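Local coordinates for protein peptidoglycan glycosyltransferase (Eggerthella lenta, PDB 4MNR) that belongs to the penicillin-binding protein family and carries, in the crystallised fragment, a transpeptidase-type domain, at residues 272-286 against 311-323. Sequence-based numbering, arbitrary orientation.
Sequences FPLYTPESLMPSAED and RESPAGPQATVLE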
ATOM      1  N   PHE A 272      -6.471  -2.684  12.216  1.00 18.77           N
ATOM      2  CA  PHE A 272      -6.849  -1.524  11.406  1.00 16.21           C
ATOM      3  C   PHE A 272      -8.369  -1.375  11.474  1.00 16.01           C
ATOM      4  O   PHE A 272      -9.084  -2.376  11.580  1.00 19.86           O
ATOM      5  CB  PHE A 272      -6.340  -1.693   9.956  1.00 14.88           C
ATOM      6  CG  PHE A 272      -6.256  -0.403   9.182  1.00 14.18           C
ATOM      7  CD1 PHE A 272      -5.373   0.602   9.572  1.00 11.65           C
ATOM      8  CD2 PHE A 272      -7.045  -0.195   8.061  1.00 14.18           C
ATOM      9  CE1 PHE A 272      -5.300   1.788   8.875  1.00 13.62           C
ATOM     10  CE2 PHE A 272      -6.967   0.990   7.358  1.00 12.36           C
ATOM     11  CZ  PHE A 272      -6.102   1.983   7.758  1.00 14.23           C
ATOM     12  N   PRO A 273      -8.875  -0.129  11.458  1.00 16.27           N
ATOM     13  CA  PRO A 273     -10.329   0.041  11.589  1.00 19.86           C
ATOM     14  C   PRO A 273     -11.109  -0.470  10.379  1.00 18.79           C
ATOM     15  O   PRO A 273     -12.281  -0.810  10.514  1.00 22.35           O
ATOM     16  CB  PRO A 273     -10.502   1.557  11.750  1.00 18.35           C
ATOM     17  CG  PRO A 273      -9.243   2.152  11.214  1.00 18.31           C
ATOM     18  CD  PRO A 273      -8.164   1.159  11.549  1.00 16.53           C
ATOM     19  N   LEU A 274     -10.469  -0.531   9.220  1.00 16.05           N
ATOM     20  CA  LEU A 274     -11.109  -1.089   8.039  1.00 15.21           C
ATOM     21  C   LEU A 274     -10.604  -2.510   7.848  1.00 15.54           C
ATOM     22  O   LEU A 274      -9.474  -2.822   8.220  1.00 18.68           O
ATOM     23  CB  LEU A 274     -10.764  -0.256   6.812  1.00 14.71           C
ATOM     24  CG  LEU A 274     -10.927   1.262   6.966  1.00 17.63           C
ATOM     25  CD1 LEU A 274     -10.582   1.949   5.665  1.00 19.57           C
ATOM     26  CD2 LEU A 274     -12.336   1.620   7.438  1.00 20.20           C
ATOM     27  N   TYR A 275     -11.437  -3.366   7.271  1.00 13.62           N
ATOM     28  CA  TYR A 275     -11.031  -4.730   6.981  1.00 15.88           C
ATOM     29  C   TYR A 275      -9.759  -4.734   6.165  1.00 17.06           C
ATOM     30  O   TYR A 275      -9.688  -4.088   5.122  1.00 14.59           O
ATOM     31  CB  TYR A 275     -12.110  -5.460   6.203  1.00 14.34           C
ATOM     32  CG  TYR A 275     -11.623  -6.791   5.692  1.00 17.26           C
ATOM     33  CD1 TYR A 275     -11.411  -7.845   6.566  1.00 21.29           C
ATOM     34  CD2 TYR A 275     -11.346  -6.980   4.347  1.00 21.62           C
ATOM     35  CE1 TYR A 275     -10.946  -9.069   6.109  1.00 24.00           C
ATOM     36  CE2 TYR A 275     -10.884  -8.205   3.879  1.00 21.29           C
ATOM     37  CZ  TYR A 275     -10.683  -9.236   4.769  1.00 22.66           C
ATOM     38  OH  TYR A 275     -10.229 -10.458   4.318  1.00 28.12           O
ATOM     39  N   THR A 276      -8.755  -5.456   6.654  1.00 15.04           N
ATOM     40  CA  THR A 276      -7.495  -5.583   5.934  1.00 14.72           C
ATOM     41  C   THR A 276      -7.043  -7.035   6.031  1.00 16.19           C
ATOM     42  O   THR A 276      -6.760  -7.529   7.127  1.00 19.69           O
ATOM     43  CB  THR A 276      -6.404  -4.672   6.544  1.00 19.84           C
ATOM     44  OG1 THR A 276      -6.884  -3.327   6.642  1.00 27.54           O
ATOM     45  CG2 THR A 276      -5.154  -4.685   5.683  1.00 19.44           C
ATOM     46  N   PRO A 277      -6.998  -7.740   4.893  1.00 15.35           N
ATOM     47  CA  PRO A 277      -6.558  -9.136   4.953  1.00 13.63           C
ATOM     48  C   PRO A 277      -5.072  -9.210   5.295  1.00 15.14           C
ATOM     49  O   PRO A 277      -4.295  -8.329   4.932  1.00 15.02           O
ATOM     50  CB  PRO A 277      -6.804  -9.646   3.528  1.00 15.06           C
ATOM     51  CG  PRO A 277      -6.703  -8.410   2.666  1.00 14.34           C
ATOM     52  CD  PRO A 277      -7.266  -7.288   3.517  1.00 13.95           C
ATOM     53  N   GLU A 278      -4.694 -10.265   6.002  1.00 15.32           N
ATOM     54  CA  GLU A 278      -3.295 -10.535   6.295  1.00 14.09           C
ATOM     55  C   GLU A 278      -2.516 -10.661   4.982  1.00 10.49           C
ATOM     56  O   GLU A 278      -2.963 -11.366   4.069  1.00 13.84           O
ATOM     57  CB  GLU A 278      -3.239 -11.860   7.054  1.00 16.24           C
ATOM     58  CG  GLU A 278      -1.923 -12.208   7.677  1.00 21.87           C
ATOM     59  CD  GLU A 278      -1.997 -13.539   8.417  1.00 31.96           C
ATOM     60  OE1 GLU A 278      -3.108 -14.095   8.545  1.00 34.53           O
ATOM     61  OE2 GLU A 278      -0.947 -14.039   8.857  1.00 31.51           O
ATOM     62  N   SER A 279      -1.367  -9.990   4.881  1.00 11.47           N
ATOM     63  CA  SER A 279      -0.479 -10.198   3.732  1.00 10.23           C
ATOM     64  C   SER A 279       0.232 -11.528   3.936  1.00 11.88           C
ATOM     65  O   SER A 279       0.490 -11.929   5.071  1.00 15.26           O
ATOM     66  CB  SER A 279       0.519  -9.043   3.593  1.00 11.45           C
ATOM     67  OG  SER A 279      -0.154  -7.842   3.253  1.00 11.82           O
ATOM     68  N   LEU A 280       0.519 -12.230   2.842  1.00 11.19           N
ATOM     69  CA  LEU A 280       0.885 -13.643   2.935  1.00 11.10           C
ATOM     70  C   LEU A 280       2.236 -13.980   2.321  1.00 11.07           C
ATOM     71  O   LEU A 280       2.626 -13.421   1.295  1.00 11.35           O
ATOM     72  CB  LEU A 280      -0.183 -14.503   2.252  1.00 13.25           C
ATOM     73  CG  LEU A 280      -1.612 -14.296   2.751  1.00 13.39           C
ATOM     74  CD1 LEU A 280      -2.604 -15.080   1.909  1.00 17.76           C
ATOM     75  CD2 LEU A 280      -1.667 -14.724   4.184  1.00 13.94           C
HETATM   76  N   MSE A 281       2.940 -14.905   2.978  1.00 11.88           N
HETATM   77  CA  MSE A 281       4.168 -15.514   2.455  1.00 15.04           C
HETATM   78  C   MSE A 281       4.074 -17.016   2.642  1.00 15.94           C
HETATM   79  O   MSE A 281       3.494 -17.490   3.616  1.00 15.66           O
HETATM   80  CB  MSE A 281       5.407 -15.013   3.208  1.00 18.94           C
HETATM   81  CG  MSE A 281       6.003 -13.746   2.673  1.00 23.72           C
HETATM   82 SE   MSE A 281       6.791 -13.875   0.891  0.55 17.54          SE
HETATM   83  CE  MSE A 281       8.499 -14.750   1.193  1.00 22.00           C
ATOM     84  N   PRO A 282       4.662 -17.785   1.720  1.00 16.12           N
ATOM     85  CA  PRO A 282       4.661 -19.234   1.938  1.00 19.00           C
ATOM     86  C   PRO A 282       5.506 -19.596   3.151  1.00 18.42           C
ATOM     87  O   PRO A 282       6.325 -18.786   3.595  1.00 16.86           O
ATOM     88  CB  PRO A 282       5.338 -19.784   0.677  1.00 20.03           C
ATOM     89  CG  PRO A 282       5.208 -18.713  -0.337  1.00 17.42           C
ATOM     90  CD  PRO A 282       5.232 -17.410   0.419  1.00 17.10           C
ATOM     91  N   SER A 283       5.318 -20.804   3.670  1.00 18.99           N
ATOM     92  CA  SER A 283       6.161 -21.290   4.749  1.00 20.55           C
ATOM     93  C   SER A 283       7.560 -21.537   4.201  1.00 19.34           C
ATOM     94  O   SER A 283       7.733 -21.781   3.004  1.00 17.64           O
ATOM     95  CB  SER A 283       5.591 -22.586   5.335  1.00 22.55           C
ATOM     96  OG  SER A 283       5.681 -23.658   4.411  1.00 22.56           O
ATOM     97  N   ALA A 284       8.564 -21.466   5.070  1.00 19.37           N
ATOM     98  CA  ALA A 284       9.922 -21.793   4.659  1.00 19.56           C
ATOM     99  C   ALA A 284       9.981 -23.239   4.180  1.00 21.66           C
ATOM    100  O   ALA A 284      10.720 -23.558   3.251  1.00 21.71           O
ATOM    101  CB  ALA A 284      10.901 -21.563   5.799  1.00 22.51           C
ATOM    102  N   GLU A 285       9.184 -24.105   4.809  1.00 22.03           N
ATOM    103  CA  GLU A 285       9.115 -25.511   4.423  1.00 26.10           C
ATOM    104  C   GLU A 285       8.680 -25.700   2.970  1.00 24.73           C
ATOM    105  O   GLU A 285       9.287 -26.477   2.234  1.00 24.47           O
ATOM    106  CB  GLU A 285       8.180 -26.287   5.355  1.00 35.08           C
ATOM    107  CG  GLU A 285       8.789 -26.648   6.705  1.00 48.47           C
ATOM    108  CD  GLU A 285       7.822 -27.416   7.598  1.00 62.48           C
ATOM    109  OE1 GLU A 285       6.648 -27.589   7.202  1.00 66.92           O
ATOM    110  OE2 GLU A 285       8.238 -27.849   8.696  1.00 67.19           O
ATOM    111  N   ASP A 286       7.634 -24.986   2.556  1.00 23.37           N
ATOM    112  CA  ASP A 286       7.186 -25.047   1.163  1.00 24.34           C
ATOM    113  C   ASP A 286       8.191 -24.444   0.177  1.00 23.93           C
ATOM    114  O   ASP A 286       8.401 -24.985  -0.905  1.00 24.54           O
ATOM    115  CB  ASP A 286       5.799 -24.407   0.993  1.00 30.47           C
ATOM    116  CG  ASP A 286       4.666 -25.350   1.381  1.00 34.57           C
ATOM    117  OD1 ASP A 286       4.853 -26.581   1.277  1.00 40.22           O
ATOM    118  OD2 ASP A 286       3.586 -24.865   1.781  1.00 29.59           O
ATOM    119  N   ARG A 311      -1.364 -28.731  -0.296  1.00 19.57           N
ATOM    120  CA  ARG A 311      -0.445 -27.636  -0.003  1.00 19.58           C
ATOM    121  C   ARG A 311      -0.840 -26.943   1.303  1.00 22.96           C
ATOM    122  O   ARG A 311      -1.996 -26.566   1.494  1.00 25.36           O
ATOM    123  CB  ARG A 311      -0.367 -26.634  -1.149  1.00 16.92           C
ATOM    124  CG  ARG A 311       0.561 -25.463  -0.817  1.00 15.90           C
ATOM    125  CD  ARG A 311       0.765 -24.539  -1.971  1.00 23.57           C
ATOM    126  NE  ARG A 311       1.488 -23.350  -1.548  1.00 21.07           N
ATOM    127  CZ  ARG A 311       2.730 -23.053  -1.911  1.00 19.80           C
ATOM    128  NH1 ARG A 311       3.401 -23.858  -2.731  1.00 19.01           N
ATOM    129  NH2 ARG A 311       3.289 -21.931  -1.468  1.00 17.25           N
ATOM    130  N   GLU A 312       0.129 -26.797   2.203  1.00 26.21           N
ATOM    131  CA  GLU A 312      -0.137 -26.316   3.560  1.00 28.88           C
ATOM    132  C   GLU A 312      -0.162 -24.800   3.685  1.00 25.61           C
ATOM    133  O   GLU A 312      -0.912 -24.256   4.493  1.00 28.97           O
ATOM    134  CB  GLU A 312       0.907 -26.877   4.529  1.00 36.98           C
ATOM    135  CG  GLU A 312       1.049 -28.390   4.486  1.00 47.99           C
ATOM    136  CD  GLU A 312       2.152 -28.900   5.400  1.00 57.97           C
ATOM    137  OE1 GLU A 312       3.029 -28.096   5.787  1.00 62.78           O
ATOM    138  OE2 GLU A 312       2.138 -30.105   5.734  1.00 60.76           O
ATOM    139  N   SER A 313       0.647 -24.117   2.889  1.00 18.80           N
ATOM    140  CA  SER A 313       0.803 -22.673   3.064  1.00 18.19           C
ATOM    141  C   SER A 313       0.352 -21.899   1.819  1.00 15.59           C
ATOM    142  O   SER A 313       0.224 -22.478   0.745  1.00 17.36           O
ATOM    143  CB  SER A 313       2.258 -22.353   3.433  1.00 24.91           C
ATOM    144  OG  SER A 313       3.116 -22.445   2.311  1.00 26.36           O
ATOM    145  N   PRO A 314       0.073 -20.592   1.964  1.00 16.91           N
ATOM    146  CA  PRO A 314      -0.385 -19.844   0.791  1.00 15.52           C
ATOM    147  C   PRO A 314       0.750 -19.568  -0.184  1.00 14.89           C
ATOM    148  O   PRO A 314       1.912 -19.775   0.161  1.00 15.68           O
ATOM    149  CB  PRO A 314      -0.873 -18.516   1.392  1.00 18.56           C
ATOM    150  CG  PRO A 314      -0.097 -18.364   2.636  1.00 18.37           C
ATOM    151  CD  PRO A 314       0.065 -19.756   3.180  1.00 17.67           C
ATOM    152  N   ALA A 315       0.402 -19.144  -1.396  1.00 14.41           N
ATOM    153  CA  ALA A 315       1.379 -18.583  -2.315  1.00 15.16           C
ATOM    154  C   ALA A 315       1.737 -17.193  -1.816  1.00 14.75           C
ATOM    155  O   ALA A 315       0.943 -16.543  -1.134  1.00 14.97           O
ATOM    156  CB  ALA A 315       0.797 -18.504  -3.727  1.00 16.51           C
ATOM    157  N   GLY A 316       2.921 -16.716  -2.154  1.00 13.59           N
ATOM    158  CA  GLY A 316       3.257 -15.361  -1.771  1.00 10.04           C
ATOM    159  C   GLY A 316       4.512 -14.928  -2.476  1.00 10.36           C
ATOM    160  O   GLY A 316       5.186 -15.756  -3.085  1.00 12.92           O
ATOM    161  N   PRO A 317       4.852 -13.646  -2.365  1.00 11.58           N
ATOM    162  CA  PRO A 317       4.114 -12.674  -1.541  1.00  8.55           C
ATOM    163  C   PRO A 317       2.790 -12.192  -2.134  1.00 11.56           C
ATOM    164  O   PRO A 317       2.661 -12.038  -3.352  1.00 11.03           O
ATOM    165  CB  PRO A 317       5.075 -11.494  -1.467  1.00  8.05           C
ATOM    166  CG  PRO A 317       5.882 -11.593  -2.749  1.00  8.48           C
ATOM    167  CD  PRO A 317       6.066 -13.059  -2.967  1.00  8.58           C
ATOM    168  N   GLN A 318       1.812 -11.980  -1.260  1.00 10.55           N
ATOM    169  CA  GLN A 318       0.582 -11.287  -1.633  1.00  8.65           C
ATOM    170  C   GLN A 318       0.411 -10.207  -0.585  1.00  8.39           C
ATOM    171  O   GLN A 318       0.500 -10.479   0.613  1.00 11.28           O
ATOM    172  CB  GLN A 318      -0.618 -12.217  -1.574  1.00 14.08           C
ATOM    173  CG  GLN A 318      -0.477 -13.448  -2.439  1.00 15.14           C
ATOM    174  CD  GLN A 318      -1.706 -14.323  -2.373  1.00 19.05           C
ATOM    175  OE1 GLN A 318      -1.640 -15.485  -1.968  1.00 23.11           O
ATOM    176  NE2 GLN A 318      -2.841 -13.769  -2.769  1.00 16.67           N
ATOM    177  N   ALA A 319       0.148  -8.987  -1.024  1.00  8.86           N
ATOM    178  CA  ALA A 319       0.144  -7.886  -0.079  1.00  9.22           C
ATOM    179  C   ALA A 319      -0.996  -6.933  -0.355  1.00  7.99           C
ATOM    180  O   ALA A 319      -1.432  -6.790  -1.501  1.00  9.89           O
ATOM    181  CB  ALA A 319       1.462  -7.129  -0.157  1.00 10.73           C
ATOM    182  N   THR A 320      -1.435  -6.240   0.689  1.00  8.05           N
ATOM    183  CA  THR A 320      -2.324  -5.101   0.473  1.00 10.44           C
ATOM    184  C   THR A 320      -1.518  -3.880   0.069  1.00 11.30           C
ATOM    185  O   THR A 320      -0.313  -3.835   0.273  1.00  8.75           O
ATOM    186  CB  THR A 320      -3.113  -4.771   1.743  1.00 10.88           C
ATOM    187  OG1 THR A 320      -2.211  -4.501   2.821  1.00 11.05           O
ATOM    188  CG2 THR A 320      -4.002  -5.922   2.119  1.00 12.32           C
ATOM    189  N   VAL A 321      -2.179  -2.868  -0.489  1.00 10.21           N
ATOM    190  CA  VAL A 321      -1.474  -1.635  -0.827  1.00  9.27           C
ATOM    191  C   VAL A 321      -0.985  -0.967   0.464  1.00 10.60           C
ATOM    192  O   VAL A 321       0.111  -0.401   0.521  1.00 10.11           O
ATOM    193  CB  VAL A 321      -2.368  -0.699  -1.657  1.00 10.24           C
ATOM    194  CG1 VAL A 321      -1.616   0.589  -2.016  1.00 12.93           C
ATOM    195  CG2 VAL A 321      -2.824  -1.436  -2.913  1.00 11.41           C
ATOM    196  N   LEU A 322      -1.789  -1.080   1.520  1.00  9.87           N
ATOM    197  CA  LEU A 322      -1.388  -0.586   2.837  1.00 12.08           C
ATOM    198  C   LEU A 322      -0.092  -1.242   3.309  1.00  6.97           C
ATOM    199  O   LEU A 322       0.814  -0.550   3.793  1.00  9.71           O
ATOM    200  CB  LEU A 322      -2.511  -0.839   3.852  1.00 12.55           C
ATOM    201  CG  LEU A 322      -2.207  -0.467   5.299  1.00 12.25           C
ATOM    202  CD1 LEU A 322      -1.842   1.021   5.438  1.00 11.90           C
ATOM    203  CD2 LEU A 322      -3.387  -0.816   6.206  1.00 14.32           C
ATOM    204  N   GLU A 323       0.014  -2.564   3.134  1.00  7.63           N
ATOM    205  CA  GLU A 323       1.232  -3.273   3.511  1.00  8.67           C
ATOM    206  C   GLU A 323       2.429  -2.756   2.710  1.00  7.92           C
ATOM    207  O   GLU A 323       3.505  -2.552   3.267  1.00 10.24           O
ATOM    208  CB  GLU A 323       1.092  -4.783   3.310  1.00 12.64           C
ATOM    209  CG  GLU A 323       2.413  -5.552   3.371  1.00 13.48           C
ATOM    210  CD  GLU A 323       3.092  -5.507   4.744  1.00 17.83           C
ATOM    211  OE1 GLU A 323       2.394  -5.481   5.780  1.00 24.17           O
ATOM    212  OE2 GLU A 323       4.342  -5.501   4.786  1.00 16.28           O
TER
HETATM  213  O   HOH W   1      -2.041  -6.679   4.823  1.00 21.42           O
HETATM  214  O   HOH W   2       3.802 -25.526   5.156  1.00 47.45           O
HETATM  215  O   HOH W   3       2.694 -28.185   1.549  1.00 34.18           O
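Ser313 OG donates a short bond to Asp286 OD2 (2.5 Å), on the oxygen's anti lone pair. The same hydroxyl accepts a nearly straight bond from Ser283 N (3.1 Å, 171°). Its position between the backbone N and the carbonyl carbon (chi1 76°) lets it join both groups. Ser283 is the N-cap of helix 284-289, and its OG accepts from Asp286 N. Asp286 OD2 also lies over a face of the Arg311 guanidinium, but no N-H points at it. Arg311 instead binds Ser313 O and Pro314 O, and forms a salt bridge with Glu293.

In the middle, Leu280 and Gln318 form a single antiparallel, hydrogen-bonded bridge. Leu280 N reaches Gln318 O at 2.8 Å, and Gln318 N reaches Leu280 O at 3.0 Å. Pro317, which follows a cis peptide bond, adds a CA-H...O contact to Leu280 O.

Further along, Ser279 OG accepts a longer bond from Thr320 N (3.3 Å). Thr320 caps helix 321-332 through its OG1, and a water links this hydroxyl to Ser279 OG and Pro277 O.

Apolar contacts fill in around these bonds. Leu322 CD2 sits over the centre of the Phe272 ring, 3.9 Å from the centroid, a CH-pi contact beside Met145 of strand 142-148. Thr320 CG2 meets Pro277 CG at 3.7 Å. The bent chain of Met281, modelled as selenomethionine, lies alongside Pro317, with Met281 SE 3.8 Å from Pro317 CB.

Backbone pairing and serine hydroxyls thus tie two largely loop segments together within the transpeptidase-type domain. At each helix start the N-cap residue gives its side-chain oxygen to its own helix and its backbone N-H to a serine hydroxyl of the opposite segment, so capping and the joining of the segments are coupled.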